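Local coordinates for protein superoxide dismutase (Porphyromonas gingivalis, PDB 1UES) that converts superoxide radicals into oxygen and hydrogen peroxide, using one manganese or iron ion in each subunit of its homodimer, at residues Gly87-Lys92 with Val182-Val187. The protein carries 1 engineered substitution. Residues are numbered along the deposited sequence; the frame is centred on the assembly and turned at random.
Sequences GAPKGK and VDWDIV
A CH-pi contact between Pro89 and Trp184 holds the loop leading into helix 91-101 against the first turn of the C-terminal helix 184-190. Pro89 lies alongside Trp184 over one face of the indole: its CD stands 3.9 Å from the centroid of the five-membered ring of Trp184, 11° off the normal, while Pro89 CB reaches across to the six-membered ring, 3.5 Å from Trp184 CE3. Val182 CG1 covers the opposite face toward the rim, sandwiching the indole between the loop and Val182, two residues before Trp184. Chi1 of -74° sets Trp184 CG beside its backbone N and anti to the carbonyl carbon.

In the C-terminal domain of this iron/manganese superoxide dismutase, the indole also touches Leu93 of helix 91-101 and Leu154 of strand 151-157, and meets the ring of Phe104 roughly perpendicularly. At its polar edge a water lies in the ring plane, accepting from Trp184 NE1 at 3.0 Å and donating to Gly87 O at 2.8 Å. Asp183 N-caps the helix, its OD2 taking Asp185 N at 2.9 Å on the anti side, 30° out of the carboxylate plane. On the exposed flank Lys90 brings NZ to 3.4 Å from Asp185 OD1, a salt bridge with a weak hydrogen bond, while the backbone N of Lys90 donates to Glu188 OE2, one turn further along helix 184-190 from Trp184.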
loop_
_atom_site.group_PDB
_atom_site.type_symbol
_atom_site.label_atom_id
_atom_site.label_comp_id
_atom_site.label_asym_id
_atom_site.label_seq_id
_atom_site.Cartn_x
_atom_site.Cartn_y
_atom_site.Cartn_z
ATOM N N GLY A 87 5.362 -27.579 3.972
ATOM C CA GLY A 87 4.777 -28.837 3.559
ATOM C C GLY A 87 3.299 -28.700 3.247
ATOM O O GLY A 87 2.797 -27.599 3.029
ATOM N N ALA A 88 2.581 -29.815 3.250
ATOM C CA ALA A 88 1.165 -29.769 2.915
ATOM C C ALA A 88 0.221 -29.939 4.098
ATOM O O ALA A 88 0.553 -30.585 5.096
ATOM C CB ALA A 88 0.860 -30.821 1.835
ATOM N N PRO A 89 -0.970 -29.329 4.010
ATOM C CA PRO A 89 -1.945 -29.445 5.093
ATOM C C PRO A 89 -2.460 -30.878 5.156
ATOM O O PRO A 89 -2.422 -31.606 4.172
ATOM C CB PRO A 89 -3.053 -28.475 4.695
ATOM C CG PRO A 89 -2.930 -28.355 3.211
ATOM C CD PRO A 89 -1.455 -28.468 2.919
ATOM N N LYS A 90 -2.951 -31.266 6.319
ATOM C CA LYS A 90 -3.484 -32.603 6.497
ATOM C C LYS A 90 -4.755 -32.534 7.329
ATOM O O LYS A 90 -5.303 -31.454 7.558
ATOM C CB LYS A 90 -2.447 -33.484 7.184
ATOM C CG LYS A 90 -1.659 -32.761 8.249
ATOM C CD LYS A 90 -2.238 -33.068 9.622
ATOM C CE LYS A 90 -1.172 -32.988 10.692
ATOM N NZ LYS A 90 0.178 -32.662 10.135
ATOM N N GLY A 91 -5.228 -33.692 7.773
ATOM C CA GLY A 91 -6.437 -33.712 8.575
ATOM C C GLY A 91 -7.651 -33.201 7.828
ATOM O O GLY A 91 -7.748 -33.314 6.601
ATOM N N LYS A 92 -8.580 -32.610 8.567
ATOM C CA LYS A 92 -9.794 -32.104 7.953
ATOM C C LYS A 92 -9.512 -30.929 7.024
ATOM O O LYS A 92 -10.153 -30.784 5.981
ATOM C CB LYS A 92 -10.789 -31.681 9.020
ATOM C CG LYS A 92 -10.186 -30.790 10.057
ATOM C CD LYS A 92 -10.998 -30.838 11.324
ATOM C CE LYS A 92 -11.902 -29.616 11.421
ATOM N NZ LYS A 92 -11.936 -29.092 12.822
ATOM N N VAL A 182 4.718 -21.682 6.331
ATOM C CA VAL A 182 3.403 -21.870 6.927
ATOM C C VAL A 182 3.413 -23.107 7.824
ATOM O O VAL A 182 3.850 -24.179 7.408
ATOM C CB VAL A 182 2.326 -22.057 5.823
ATOM C CG1 VAL A 182 0.985 -22.485 6.424
ATOM C CG2 VAL A 182 2.165 -20.751 5.060
ATOM N N ASP A 183 2.951 -22.959 9.055
ATOM C CA ASP A 183 2.855 -24.106 9.957
ATOM C C ASP A 183 1.408 -24.574 9.826
ATOM O O ASP A 183 0.497 -23.981 10.401
ATOM C CB ASP A 183 3.145 -23.695 11.391
ATOM C CG ASP A 183 3.117 -24.876 12.341
ATOM O OD1 ASP A 183 3.700 -24.774 13.438
ATOM O OD2 ASP A 183 2.516 -25.904 11.974
ATOM N N TRP A 184 1.183 -25.628 9.050
ATOM C CA TRP A 184 -0.182 -26.093 8.862
ATOM C C TRP A 184 -0.854 -26.605 10.132
ATOM O O TRP A 184 -2.083 -26.649 10.191
ATOM C CB TRP A 184 -0.245 -27.137 7.745
ATOM C CG TRP A 184 -0.079 -26.462 6.394
ATOM C CD1 TRP A 184 1.063 -26.409 5.645
ATOM C CD2 TRP A 184 -1.048 -25.657 5.713
ATOM N NE1 TRP A 184 0.869 -25.615 4.539
ATOM C CE2 TRP A 184 -0.418 -25.138 4.552
ATOM C CE3 TRP A 184 -2.390 -25.318 5.967
ATOM C CZ2 TRP A 184 -1.080 -24.299 3.645
ATOM C CZ3 TRP A 184 -3.057 -24.472 5.062
ATOM C CH2 TRP A 184 -2.391 -23.973 3.911
ATOM N N ASP A 185 -0.071 -26.961 11.144
ATOM C CA ASP A 185 -0.656 -27.419 12.400
ATOM C C ASP A 185 -1.399 -26.270 13.052
ATOM O O ASP A 185 -2.446 -26.467 13.671
ATOM C CB ASP A 185 0.427 -27.934 13.341
ATOM C CG ASP A 185 1.072 -29.198 12.822
ATOM O OD1 ASP A 185 0.323 -30.073 12.328
ATOM O OD2 ASP A 185 2.318 -29.305 12.886
ATOM N N ILE A 186 -0.861 -25.059 12.904
ATOM C CA ILE A 186 -1.504 -23.893 13.472
ATOM C C ILE A 186 -2.723 -23.506 12.636
ATOM O O ILE A 186 -3.783 -23.230 13.170
ATOM C CB ILE A 186 -0.512 -22.720 13.581
ATOM C CG1 ILE A 186 0.609 -23.126 14.539
ATOM C CG2 ILE A 186 -1.226 -21.432 14.020
ATOM C CD1 ILE A 186 1.882 -22.337 14.409
ATOM N N VAL A 187 -2.588 -23.494 11.315
ATOM C CA VAL A 187 -3.729 -23.139 10.491
ATOM C C VAL A 187 -4.857 -24.134 10.727
ATOM O O VAL A 187 -6.010 -23.748 10.901
ATOM C CB VAL A 187 -3.357 -23.126 8.988
ATOM C CG1 VAL A 187 -4.582 -22.772 8.145
ATOM C CG2 VAL A 187 -2.231 -22.141 8.745
HETATM O O HOH W 1 2.799 -24.880 2.392
#